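Local coordinates for protein putative adhesin (Bacteroides thetaiotaomicron, PDB 4QDG) that is a putative lipoprotein adhesin of the FimB/Mfa2 family and probably serves as an anchor subunit of pili at the outer membrane, at residues 35-39 / 82-88; 75-81 / 128-134; 193-197 / 221-225. The contacts are given in a common frame with arbitrary orientation. Residue numbers count along the deposited sequence, not the author numbering.

Contact 1: residues 35-39 / 82-88. With MG (magnesium ion), chain C.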
ATOM      1  N   VAL A  35       8.845   9.035   1.787  1.00 39.09           N
ATOM      2  CA  VAL A  35       7.758  10.030   1.918  1.00 38.32           C
ATOM      3  C   VAL A  35       8.234  11.408   1.494  1.00 43.17           C
ATOM      4  O   VAL A  35       8.979  12.054   2.223  1.00 43.71           O
ATOM      5  CB  VAL A  35       7.126  10.038   3.336  1.00 40.35           C
ATOM      6  CG1 VAL A  35       5.942  11.005   3.401  1.00 40.45           C
ATOM      7  CG2 VAL A  35       6.696   8.635   3.753  1.00 38.66           C
ATOM      8  N   ASP A  36       7.771  11.856   0.312  1.00 40.02           N
ATOM      9  CA  ASP A  36       8.132  13.103  -0.377  1.00 40.70           C
ATOM     10  C   ASP A  36       7.168  14.287  -0.079  1.00 45.61           C
ATOM     11  O   ASP A  36       7.455  15.421  -0.460  1.00 45.98           O
ATOM     12  CB  ASP A  36       8.149  12.838  -1.908  1.00 43.79           C
ATOM     13  CG  ASP A  36       6.792  12.524  -2.555  1.00 53.08           C
ATOM     14  OD1 ASP A  36       5.897  12.001  -1.850  1.00 55.38           O
ATOM     15  OD2 ASP A  36       6.632  12.796  -3.764  1.00 58.73           O
ATOM     16  N   CYS A  37       6.004  14.010   0.519  1.00 42.11           N
ATOM     17  CA  CYS A  37       5.029  15.040   0.861  1.00 42.19           C
ATOM     18  C   CYS A  37       4.287  14.613   2.109  1.00 38.55           C
ATOM     19  O   CYS A  37       3.920  13.454   2.263  1.00 35.40           O
ATOM     20  CB  CYS A  37       4.082  15.358  -0.297  1.00 44.76           C
ATOM     21  SG  CYS A  37       3.112  13.941  -0.887  1.00 48.91           S
ATOM     22  N   LEU A  38       4.131  15.546   3.035  1.00 32.57           N
ATOM     23  CA  LEU A  38       3.536  15.250   4.312  1.00 30.40           C
ATOM     24  C   LEU A  38       2.381  16.192   4.627  1.00 34.69           C
ATOM     25  O   LEU A  38       2.489  17.394   4.430  1.00 34.98           O
ATOM     26  CB  LEU A  38       4.661  15.361   5.359  1.00 29.18           C
ATOM     27  CG  LEU A  38       4.342  15.175   6.835  1.00 30.01           C
ATOM     28  CD1 LEU A  38       3.846  13.744   7.135  1.00 28.41           C
ATOM     29  CD2 LEU A  38       5.555  15.503   7.638  1.00 27.25           C
ATOM     30  N   THR A  39       1.273  15.619   5.102  1.00 31.59           N
ATOM     31  CA  THR A  39       0.098  16.349   5.531  1.00 32.09           C
ATOM     32  C   THR A  39      -0.057  16.033   6.996  1.00 36.91           C
ATOM     33  O   THR A  39      -0.277  14.876   7.350  1.00 38.80           O
ATOM     34  CB  THR A  39      -1.151  15.974   4.692  1.00 33.41           C
ATOM     35  OG1 THR A  39      -0.926  16.265   3.317  1.00 30.75           O
ATOM     36  CG2 THR A  39      -2.414  16.709   5.158  1.00 28.80           C
ATOM     37  N   GLY A  82       1.136  10.655   4.242  1.00 30.79           N
ATOM     38  CA  GLY A  82       2.203  10.739   3.264  1.00 30.30           C
ATOM     39  C   GLY A  82       1.620  10.424   1.902  1.00 34.10           C
ATOM     40  O   GLY A  82       0.806   9.511   1.778  1.00 31.71           O
ATOM     41  N   GLY A  83       1.980  11.205   0.887  1.00 33.54           N
ATOM     42  CA  GLY A  83       1.503  10.964  -0.471  1.00 34.50           C
ATOM     43  C   GLY A  83       0.165  11.559  -0.848  1.00 43.39           C
ATOM     44  O   GLY A  83      -0.416  11.156  -1.854  1.00 44.33           O
ATOM     45  N   LEU A  84      -0.336  12.508  -0.049  1.00 42.52           N
ATOM     46  CA  LEU A  84      -1.600  13.209  -0.284  1.00 44.30           C
ATOM     47  C   LEU A  84      -1.393  14.616  -0.830  1.00 51.89           C
ATOM     48  O   LEU A  84      -2.257  15.105  -1.541  1.00 51.94           O
ATOM     49  CB  LEU A  84      -2.395  13.335   1.030  1.00 43.76           C
ATOM     50  CG  LEU A  84      -3.535  12.391   1.332  1.00 47.50           C
ATOM     51  CD1 LEU A  84      -4.427  12.989   2.365  1.00 47.45           C
ATOM     52  CD2 LEU A  84      -4.387  12.144   0.138  1.00 50.54           C
ATOM     53  N   ALA A  85      -0.281  15.280  -0.443  1.00 53.23           N
ATOM     54  CA  ALA A  85       0.023  16.691  -0.716  1.00 56.13           C
ATOM     55  C   ALA A  85       0.603  17.008  -2.093  1.00 62.78           C
ATOM     56  O   ALA A  85       0.161  17.989  -2.688  1.00 62.74           O
ATOM     57  CB  ALA A  85       0.968  17.233   0.348  1.00 56.99           C
ATOM     58  N   CYS A  86       1.616  16.261  -2.575  1.00 61.77           N
ATOM     59  CA  CYS A  86       2.239  16.607  -3.865  1.00 64.08           C
ATOM     60  C   CYS A  86       1.314  16.314  -5.066  1.00 67.67           C
ATOM     61  O   CYS A  86       0.271  15.675  -4.911  1.00 66.21           O
ATOM     62  CB  CYS A  86       3.613  15.955  -4.032  1.00 64.80           C
ATOM     63  SG  CYS A  86       3.577  14.196  -4.454  1.00 67.86           S
ATOM     64  N   ASN A  87       1.688  16.845  -6.249  1.00 65.25           N
ATOM     65  CA  ASN A  87       0.946  16.709  -7.508  1.00 65.39           C
ATOM     66  C   ASN A  87       0.932  15.253  -8.039  1.00 65.72           C
ATOM     67  O   ASN A  87       0.053  14.915  -8.837  1.00 65.68           O
ATOM     68  CB  ASN A  87       1.513  17.669  -8.579  1.00 70.68           C
ATOM     69  CG  ASN A  87       3.009  17.574  -8.818  1.00100.59           C
ATOM     70  OD1 ASN A  87       3.834  17.847  -7.938  1.00 99.30           O
ATOM     71  ND2 ASN A  87       3.395  17.242 -10.038  1.00 91.96           N
ATOM     72  N   LYS A  88       1.883  14.400  -7.588  1.00 59.52           N
ATOM     73  CA  LYS A  88       1.986  12.984  -7.988  1.00 57.46           C
ATOM     74  C   LYS A  88       0.875  12.101  -7.358  1.00 54.84           C
ATOM     75  O   LYS A  88       0.593  11.020  -7.880  1.00 53.97           O
ATOM     76  CB  LYS A  88       3.358  12.394  -7.602  1.00 59.79           C
ATOM     77  CG  LYS A  88       4.590  13.126  -8.088  1.00 76.05           C
ATOM     78  CD  LYS A  88       5.814  12.548  -7.382  1.00 89.59           C
ATOM     79  CE  LYS A  88       7.043  13.407  -7.557  1.00106.75           C
ATOM     80  NZ  LYS A  88       8.196  12.888  -6.773  1.00114.88           N
TER
HETATM   81 MG    MG C 401       4.182  12.840  -2.973  1.00 35.38          MG
HETATM   82  O   HOH W   1       0.747  14.171   2.437  1.00 32.52           O

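Contact 2: residues 75-81 / 128-134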
ATOM      1  N   ASN A  75      -3.696  18.738  25.459  1.00 38.27           N
ATOM      2  CA  ASN A  75      -3.478  17.387  24.957  1.00 36.38           C
ATOM      3  C   ASN A  75      -4.056  17.346  23.546  1.00 38.19           C
ATOM      4  O   ASN A  75      -5.225  17.691  23.366  1.00 38.55           O
ATOM      5  CB  ASN A  75      -4.115  16.364  25.919  1.00 36.59           C
ATOM      6  CG  ASN A  75      -3.848  14.915  25.594  1.00 52.47           C
ATOM      7  OD1 ASN A  75      -2.738  14.506  25.242  1.00 41.53           O
ATOM      8  ND2 ASN A  75      -4.859  14.087  25.774  1.00 43.12           N
ATOM      9  N   TYR A  76      -3.221  17.022  22.536  1.00 33.37           N
ATOM     10  CA  TYR A  76      -3.636  17.021  21.120  1.00 32.02           C
ATOM     11  C   TYR A  76      -3.520  15.660  20.468  1.00 33.39           C
ATOM     12  O   TYR A  76      -2.747  14.836  20.936  1.00 32.70           O
ATOM     13  CB  TYR A  76      -2.801  18.021  20.299  1.00 32.24           C
ATOM     14  CG  TYR A  76      -3.039  19.460  20.678  1.00 32.93           C
ATOM     15  CD1 TYR A  76      -2.349  20.047  21.739  1.00 33.97           C
ATOM     16  CD2 TYR A  76      -3.936  20.251  19.964  1.00 34.10           C
ATOM     17  CE1 TYR A  76      -2.577  21.367  22.109  1.00 33.63           C
ATOM     18  CE2 TYR A  76      -4.146  21.589  20.302  1.00 35.49           C
ATOM     19  CZ  TYR A  76      -3.454  22.146  21.371  1.00 39.87           C
ATOM     20  OH  TYR A  76      -3.640  23.466  21.723  1.00 39.04           O
ATOM     21  N   HIS A  77      -4.287  15.440  19.374  1.00 29.43           N
ATOM     22  CA  HIS A  77      -4.231  14.220  18.570  1.00 28.98           C
ATOM     23  C   HIS A  77      -3.844  14.631  17.158  1.00 30.46           C
ATOM     24  O   HIS A  77      -4.473  15.523  16.574  1.00 29.46           O
ATOM     25  CB  HIS A  77      -5.539  13.422  18.600  1.00 30.49           C
ATOM     26  CG  HIS A  77      -5.427  12.114  17.861  1.00 33.51           C
ATOM     27  ND1 HIS A  77      -4.759  11.022  18.413  1.00 34.69           N
ATOM     28  CD2 HIS A  77      -5.852  11.784  16.621  1.00 33.83           C
ATOM     29  CE1 HIS A  77      -4.787  10.081  17.488  1.00 32.93           C
ATOM     30  NE2 HIS A  77      -5.453  10.483  16.404  1.00 33.37           N
ATOM     31  N   PHE A  78      -2.723  14.078  16.680  1.00 26.05           N
ATOM     32  CA  PHE A  78      -2.139  14.400  15.383  1.00 25.22           C
ATOM     33  C   PHE A  78      -2.317  13.285  14.389  1.00 29.45           C
ATOM     34  O   PHE A  78      -2.104  12.131  14.734  1.00 31.42           O
ATOM     35  CB  PHE A  78      -0.641  14.680  15.547  1.00 25.91           C
ATOM     36  CG  PHE A  78      -0.348  15.814  16.489  1.00 27.37           C
ATOM     37  CD1 PHE A  78      -0.346  17.135  16.038  1.00 28.46           C
ATOM     38  CD2 PHE A  78      -0.038  15.563  17.824  1.00 27.85           C
ATOM     39  CE1 PHE A  78      -0.063  18.188  16.912  1.00 30.06           C
ATOM     40  CE2 PHE A  78       0.269  16.614  18.689  1.00 31.30           C
ATOM     41  CZ  PHE A  78       0.246  17.921  18.230  1.00 29.96           C
ATOM     42  N   VAL A  79      -2.679  13.618  13.156  1.00 25.08           N
ATOM     43  CA  VAL A  79      -2.832  12.631  12.095  1.00 23.77           C
ATOM     44  C   VAL A  79      -1.896  13.019  10.986  1.00 27.67           C
ATOM     45  O   VAL A  79      -1.916  14.164  10.555  1.00 27.80           O
ATOM     46  CB  VAL A  79      -4.311  12.444  11.611  1.00 27.87           C
ATOM     47  CG1 VAL A  79      -4.397  11.369  10.533  1.00 26.69           C
ATOM     48  CG2 VAL A  79      -5.236  12.084  12.776  1.00 27.67           C
ATOM     49  N   ALA A  80      -1.051  12.080  10.541  1.00 27.29           N
ATOM     50  CA  ALA A  80      -0.116  12.322   9.433  1.00 28.23           C
ATOM     51  C   ALA A  80      -0.459  11.483   8.226  1.00 31.22           C
ATOM     52  O   ALA A  80      -0.832  10.302   8.349  1.00 27.50           O
ATOM     53  CB  ALA A  80       1.320  12.027   9.851  1.00 28.59           C
ATOM     54  N   TYR A  81      -0.338  12.114   7.047  1.00 30.08           N
ATOM     55  CA  TYR A  81      -0.508  11.437   5.768  1.00 30.11           C
ATOM     56  C   TYR A  81       0.680  11.692   4.923  1.00 35.38           C
ATOM     57  O   TYR A  81       1.161  12.818   4.887  1.00 36.93           O
ATOM     58  CB  TYR A  81      -1.764  11.877   5.007  1.00 30.71           C
ATOM     59  CG  TYR A  81      -3.067  11.372   5.582  1.00 31.38           C
ATOM     60  CD1 TYR A  81      -3.541  10.099   5.280  1.00 32.54           C
ATOM     61  CD2 TYR A  81      -3.854  12.183   6.381  1.00 32.60           C
ATOM     62  CE1 TYR A  81      -4.757   9.642   5.786  1.00 32.74           C
ATOM     63  CE2 TYR A  81      -5.081  11.747   6.872  1.00 33.70           C
ATOM     64  CZ  TYR A  81      -5.534  10.478   6.566  1.00 38.78           C
ATOM     65  OH  TYR A  81      -6.735  10.066   7.071  1.00 38.08           O
ATOM     66  N   TRP A 128       0.258   6.572   6.375  1.00 29.30           N
ATOM     67  CA  TRP A 128      -0.609   7.029   7.452  1.00 29.82           C
ATOM     68  C   TRP A 128      -0.045   6.659   8.806  1.00 32.31           C
ATOM     69  O   TRP A 128       0.500   5.580   8.978  1.00 31.68           O
ATOM     70  CB  TRP A 128      -2.028   6.429   7.299  1.00 28.70           C
ATOM     71  CG  TRP A 128      -2.970   6.791   8.403  1.00 29.61           C
ATOM     72  CD1 TRP A 128      -3.752   7.908   8.481  1.00 33.16           C
ATOM     73  CD2 TRP A 128      -3.173   6.073   9.625  1.00 28.97           C
ATOM     74  NE1 TRP A 128      -4.451   7.913   9.662  1.00 32.09           N
ATOM     75  CE2 TRP A 128      -4.120   6.794  10.381  1.00 33.28           C
ATOM     76  CE3 TRP A 128      -2.672   4.867  10.141  1.00 29.30           C
ATOM     77  CZ2 TRP A 128      -4.581   6.346  11.618  1.00 33.14           C
ATOM     78  CZ3 TRP A 128      -3.127   4.428  11.374  1.00 30.68           C
ATOM     79  CH2 TRP A 128      -4.069   5.160  12.097  1.00 31.77           C
ATOM     80  N   GLY A 129      -0.276   7.541   9.767  1.00 28.70           N
ATOM     81  CA  GLY A 129       0.052   7.359  11.171  1.00 27.65           C
ATOM     82  C   GLY A 129      -0.667   8.398  12.009  1.00 32.00           C
ATOM     83  O   GLY A 129      -1.094   9.434  11.493  1.00 28.79           O
ATOM     84  N   GLU A 130      -0.774   8.148  13.314  1.00 31.71           N
ATOM     85  CA  GLU A 130      -1.393   9.105  14.252  1.00 31.40           C
ATOM     86  C   GLU A 130      -0.715   9.032  15.636  1.00 33.98           C
ATOM     87  O   GLU A 130      -0.061   8.036  15.961  1.00 31.21           O
ATOM     88  CB  GLU A 130      -2.911   8.889  14.368  1.00 32.50           C
ATOM     89  CG  GLU A 130      -3.310   7.505  14.855  1.00 37.24           C
ATOM     90  CD  GLU A 130      -4.789   7.281  15.088  1.00 46.82           C
ATOM     91  OE1 GLU A 130      -5.596   8.123  14.636  1.00 40.98           O
ATOM     92  OE2 GLU A 130      -5.142   6.268  15.736  1.00 38.51           O
ATOM     93  N   LEU A 131      -0.890  10.092  16.446  1.00 30.79           N
ATOM     94  CA  LEU A 131      -0.301  10.198  17.760  1.00 30.58           C
ATOM     95  C   LEU A 131      -1.071  11.185  18.645  1.00 33.61           C
ATOM     96  O   LEU A 131      -1.474  12.242  18.172  1.00 33.06           O
ATOM     97  CB  LEU A 131       1.176  10.664  17.599  1.00 30.00           C
ATOM     98  CG  LEU A 131       2.018  10.776  18.880  1.00 35.02           C
ATOM     99  CD1 LEU A 131       2.515   9.422  19.323  1.00 34.13           C
ATOM    100  CD2 LEU A 131       3.183  11.744  18.682  1.00 37.28           C
ATOM    101  N   THR A 132      -1.273  10.815  19.923  1.00 29.20           N
ATOM    102  CA  THR A 132      -1.855  11.697  20.942  1.00 29.45           C
ATOM    103  C   THR A 132      -0.684  12.181  21.786  1.00 30.15           C
ATOM    104  O   THR A 132       0.146  11.364  22.216  1.00 28.36           O
ATOM    105  CB  THR A 132      -2.967  11.029  21.768  1.00 32.87           C
ATOM    106  OG1 THR A 132      -3.972  10.561  20.892  1.00 36.98           O
ATOM    107  CG2 THR A 132      -3.620  11.982  22.727  1.00 25.55           C
ATOM    108  N   LEU A 133      -0.564  13.504  21.958  1.00 26.17           N
ATOM    109  CA  LEU A 133       0.577  14.039  22.694  1.00 27.17           C
ATOM    110  C   LEU A 133       0.222  15.362  23.357  1.00 31.44           C
ATOM    111  O   LEU A 133      -0.403  16.234  22.735  1.00 30.84           O
ATOM    112  CB  LEU A 133       1.803  14.176  21.728  1.00 26.88           C
ATOM    113  CG  LEU A 133       3.078  14.895  22.204  1.00 31.91           C
ATOM    114  CD1 LEU A 133       3.820  14.095  23.310  1.00 31.34           C
ATOM    115  CD2 LEU A 133       4.020  15.119  21.031  1.00 32.26           C
ATOM    116  N   ALA A 134       0.591  15.480  24.650  1.00 28.04           N
ATOM    117  CA  ALA A 134       0.393  16.701  25.411  1.00 28.98           C
ATOM    118  C   ALA A 134       1.568  17.645  25.126  1.00 36.12           C
ATOM    119  O   ALA A 134       2.697  17.192  24.899  1.00 34.98           O
ATOM    120  CB  ALA A 134       0.286  16.406  26.904  1.00 29.59           C
TER

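Contact 3: residues 193-197 / 221-225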
ATOM      1  N   VAL A 193     -13.947  -2.538  -7.154  1.00 34.29           N
ATOM      2  CA  VAL A 193     -13.125  -1.870  -8.173  1.00 33.46           C
ATOM      3  C   VAL A 193     -12.313  -2.959  -8.859  1.00 34.63           C
ATOM      4  O   VAL A 193     -12.047  -3.996  -8.252  1.00 33.49           O
ATOM      5  CB  VAL A 193     -12.215  -0.711  -7.654  1.00 35.86           C
ATOM      6  CG1 VAL A 193     -13.044   0.410  -7.044  1.00 36.70           C
ATOM      7  CG2 VAL A 193     -11.139  -1.209  -6.686  1.00 33.48           C
ATOM      8  N   THR A 194     -11.918  -2.719 -10.107  1.00 30.39           N
ATOM      9  CA  THR A 194     -11.064  -3.621 -10.858  1.00 29.63           C
ATOM     10  C   THR A 194      -9.725  -2.907 -11.121  1.00 34.71           C
ATOM     11  O   THR A 194      -9.699  -1.827 -11.706  1.00 37.11           O
ATOM     12  CB  THR A 194     -11.765  -4.074 -12.153  1.00 33.28           C
ATOM     13  OG1 THR A 194     -12.960  -4.760 -11.804  1.00 36.05           O
ATOM     14  CG2 THR A 194     -10.892  -4.988 -13.006  1.00 30.72           C
ATOM     15  N   TYR A 195      -8.628  -3.511 -10.670  1.00 29.83           N
ATOM     16  CA  TYR A 195      -7.286  -3.039 -10.963  1.00 28.33           C
ATOM     17  C   TYR A 195      -6.784  -3.818 -12.175  1.00 31.80           C
ATOM     18  O   TYR A 195      -6.978  -5.040 -12.240  1.00 30.23           O
ATOM     19  CB  TYR A 195      -6.320  -3.258  -9.770  1.00 27.08           C
ATOM     20  CG  TYR A 195      -6.646  -2.503  -8.495  1.00 26.82           C
ATOM     21  CD1 TYR A 195      -6.212  -1.190  -8.307  1.00 27.49           C
ATOM     22  CD2 TYR A 195      -7.291  -3.134  -7.439  1.00 26.68           C
ATOM     23  CE1 TYR A 195      -6.485  -0.505  -7.127  1.00 27.13           C
ATOM     24  CE2 TYR A 195      -7.519  -2.480  -6.236  1.00 28.06           C
ATOM     25  CZ  TYR A 195      -7.115  -1.166  -6.079  1.00 33.95           C
ATOM     26  OH  TYR A 195      -7.347  -0.565  -4.868  1.00 29.62           O
ATOM     27  N   THR A 196      -6.114  -3.124 -13.110  1.00 27.67           N
ATOM     28  CA  THR A 196      -5.494  -3.760 -14.275  1.00 27.46           C
ATOM     29  C   THR A 196      -3.991  -3.401 -14.250  1.00 32.69           C
ATOM     30  O   THR A 196      -3.601  -2.487 -13.520  1.00 32.69           O
ATOM     31  CB  THR A 196      -6.216  -3.413 -15.584  1.00 30.83           C
ATOM     32  OG1 THR A 196      -6.171  -2.008 -15.800  1.00 30.79           O
ATOM     33  CG2 THR A 196      -7.679  -3.951 -15.628  1.00 26.12           C
ATOM     34  N   PRO A 197      -3.117  -4.120 -14.978  1.00 31.00           N
ATOM     35  CA  PRO A 197      -1.671  -3.822 -14.878  1.00 31.28           C
ATOM     36  C   PRO A 197      -1.230  -2.460 -15.419  1.00 36.49           C
ATOM     37  O   PRO A 197      -1.738  -1.972 -16.436  1.00 37.94           O
ATOM     38  CB  PRO A 197      -1.038  -4.933 -15.709  1.00 33.25           C
ATOM     39  CG  PRO A 197      -2.068  -6.045 -15.710  1.00 36.49           C
ATOM     40  CD  PRO A 197      -3.351  -5.305 -15.833  1.00 32.22           C
ATOM     41  N   LEU A 221       0.669  -4.986 -10.956  1.00 25.42           N
ATOM     42  CA  LEU A 221      -0.580  -4.342 -10.553  1.00 26.00           C
ATOM     43  C   LEU A 221      -0.338  -3.569  -9.255  1.00 29.84           C
ATOM     44  O   LEU A 221       0.345  -4.054  -8.361  1.00 30.24           O
ATOM     45  CB  LEU A 221      -1.700  -5.392 -10.372  1.00 26.93           C
ATOM     46  CG  LEU A 221      -2.129  -6.163 -11.594  1.00 31.28           C
ATOM     47  CD1 LEU A 221      -1.658  -7.601 -11.489  1.00 32.01           C
ATOM     48  CD2 LEU A 221      -3.628  -6.088 -11.744  1.00 33.22           C
ATOM     49  N   SER A 222      -0.860  -2.361  -9.176  1.00 25.83           N
ATOM     50  CA  SER A 222      -0.673  -1.433  -8.069  1.00 24.51           C
ATOM     51  C   SER A 222      -2.036  -1.227  -7.382  1.00 28.70           C
ATOM     52  O   SER A 222      -2.998  -0.864  -8.039  1.00 25.78           O
ATOM     53  CB  SER A 222      -0.087  -0.124  -8.612  1.00 26.26           C
ATOM     54  OG  SER A 222       0.033   0.865  -7.613  1.00 32.05           O
ATOM     55  N   THR A 223      -2.138  -1.554  -6.091  1.00 27.91           N
ATOM     56  CA  THR A 223      -3.437  -1.514  -5.406  1.00 27.02           C
ATOM     57  C   THR A 223      -3.383  -0.724  -4.110  1.00 30.30           C
ATOM     58  O   THR A 223      -2.309  -0.371  -3.613  1.00 28.31           O
ATOM     59  CB  THR A 223      -3.927  -2.965  -5.076  1.00 29.14           C
ATOM     60  OG1 THR A 223      -3.196  -3.486  -3.962  1.00 24.95           O
ATOM     61  CG2 THR A 223      -3.841  -3.956  -6.281  1.00 24.93           C
ATOM     62  N   SER A 224      -4.557  -0.521  -3.523  1.00 26.24           N
ATOM     63  CA  SER A 224      -4.691   0.122  -2.227  1.00 25.02           C
ATOM     64  C   SER A 224      -4.467  -0.979  -1.132  1.00 28.39           C
ATOM     65  O   SER A 224      -3.897  -2.039  -1.425  1.00 25.94           O
ATOM     66  CB  SER A 224      -6.051   0.815  -2.132  1.00 27.96           C
ATOM     67  OG  SER A 224      -6.258   1.481  -0.904  1.00 32.51           O
ATOM     68  N   ARG A 225      -4.891  -0.726   0.110  1.00 25.16           N
ATOM     69  CA  ARG A 225      -4.618  -1.600   1.256  1.00 23.66           C
ATOM     70  C   ARG A 225      -5.220  -3.021   1.152  1.00 27.63           C
ATOM     71  O   ARG A 225      -6.398  -3.219   0.816  1.00 28.24           O
ATOM     72  CB  ARG A 225      -5.064  -0.926   2.561  1.00 21.10           C
ATOM     73  CG  ARG A 225      -4.429  -1.512   3.792  1.00 26.38           C
ATOM     74  CD  ARG A 225      -4.917  -0.873   5.059  1.00 31.62           C
ATOM     75  NE  ARG A 225      -4.310  -1.493   6.244  1.00 27.57           N
ATOM     76  CZ  ARG A 225      -4.664  -1.213   7.494  1.00 38.54           C
ATOM     77  NH1 ARG A 225      -5.645  -0.351   7.737  1.00 29.97           N
ATOM     78  NH2 ARG A 225      -4.062  -1.815   8.510  1.00 25.84           N
TER
HETATM   79  O   HOH W   2      -2.230  -1.240 -11.522  1.00 31.65           O

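Contact 1: residues 35-39 / 82-88
A magnesium ion ties the two segments together. Asp36 chelates it through OD1 at 2.2 Å and OD2 at 2.6 Å. Cys37 SG binds it at 2.6 Å and Cys86 SG at 2.1 Å, and His124 completes the site. Lys88 NZ forms a salt bridge with Asp36 OD2, but at 3.4 Å the hydrogen bond is weak. Cys86 N donates to Cys37 SG at 3.2 Å, so this sulfur serves both the metal and the loop backbone. Gly83 N donates to Cys37 O at 3.3 Å, next to the antiparallel pairing of Leu38 with Gly82. A water accepts from Leu84 N at 3.2 Å and hydrogen-bonds Thr39 OG1 at 2.8 Å. Further out, Cys37 CB packs on Ala85 CB at 3.7 Å. Val35 CG1 packs 3.8 Å from Gly82 CA; a CB on Gly82 would clash with it. Two sulfurs, a carboxylate and a histidine make an unusual set for magnesium. As modelled, the ion pins the loop after Gly82 to the residues just before strand 38-44.

Contact 2: residues 75-81 / 128-134
This is a regular antiparallel β-strand pairing within the large mixed sheet of the protein, whose sequence family belongs to the transthyretin clan. Strand 75-82 lies between strands 38-44 and 127-137, and strand 140-159 follows on the far side of 127-137. The axes of the two segments come within 4.5 Å, with their directions 157° apart. Three hydrogen-bonded pairs set the register: Tyr76 with Leu133, Phe78 with Leu131 and Ala80 with Gly129. Each is bonded in both directions. Phe78 N to Leu131 O is the shortest of these bonds at 2.7 Å, and Gly129 N to Ala80 O the longest at 3.2 Å.

The two faces differ. Tyr76, Phe78, Ala80, Leu131 and Leu133 share one face. There Phe78 CE2 lies 4.2 Å from Leu133 CB, and both side chains also pack on Val15 and Leu17 of strand 15-20. Asn75, His77, Val79, Tyr81, Trp128, Glu130, Thr132 and Ala134 share the other. Here Tyr81 CE1 meets Trp128 CD1 at 3.4 Å with the rings oblique, and Val79 CG1 lies 3.6 Å from Trp128 NE1. The His77 side chain bridges Glu130 and Thr132 on the partner strand. Glu130 OE1 also binds Tyr103 OH, and the Tyr103 ring packs edge-to-face with His77. The imidazole is held at both nitrogens: ND1 of His77 is 2.6 Å from Thr132 OG1, and NE2 of His77 donates to Glu130 OE1 at 3.0 Å.

Contact 3: residues 193-197 / 221-225
Two β-sheets pack against each other through side chains, a β-sandwich-like arrangement, with no strand pairing between the segments. Strand 193-195 is an outermost strand of a four-stranded antiparallel sheet. Strand 213-223 belongs to the large mixed sheet. The axes of their short segments stay 8.4 Å apart at closest approach, and side chains fill the gap.

Tyr195 does most of the work. Its m rotamer, with chi2 near -85°, lays the ring along the end of strand 213-223. Thr223, in the p rotamer, places CG2 3.8 Å from the centroid of the Tyr195 ring and 15° off its normal, a CH-pi contact over the face. The same rotamer lets Thr223 OG1 donate to Ser224 O at 3.0 Å. Ser224 is t, and its OG bonds Asn178 O.

Leu221 is m at chi1 but off a standard well at chi2, 109°. Its CD2 lies 3.5 Å from Tyr195 O and 3.8 Å from Pro197 N, and its CG is 4.1 Å from Pro197 CG. Thr196 OG1, in the p rotamer, is hydrogen-bonded to Lys121 NZ. A water links the backbones, donating to Thr196 O at 2.7 Å and accepting from Ser222 N at 2.9 Å. Ser224 O accepts from Asn151 ND2 and Thr223 packs on Asn151, so the contact adjoins a magnesium ligand. Tyr195 OH is hydrogen-bonded to Asn178 and accepts from Ser224 N at 3.1 Å.

In the fold
Contacts 1 and 2 are direct neighbours, with centres about 17 Å apart. Strands 38-44 and 75-82 lie side by side in the large sheet, and Thr39 O is 2.8 Å from Tyr81 N, a probable hydrogen bond. The chain runs from strand 75-81 of contact 2 straight into segment 82-88 of contact 1, which carries Cys86. The Tyr81 side chain is about 10 Å from that magnesium. Contact 3 reaches the same sheet through strand 213-223 but touches neither; its nearest atoms are about 10 Å from contact 1 and 6 Å from contact 2. Its Thr223 side chain is about 8 Å from the second magnesium, which Asn151, Leu273 and Glu276 bind.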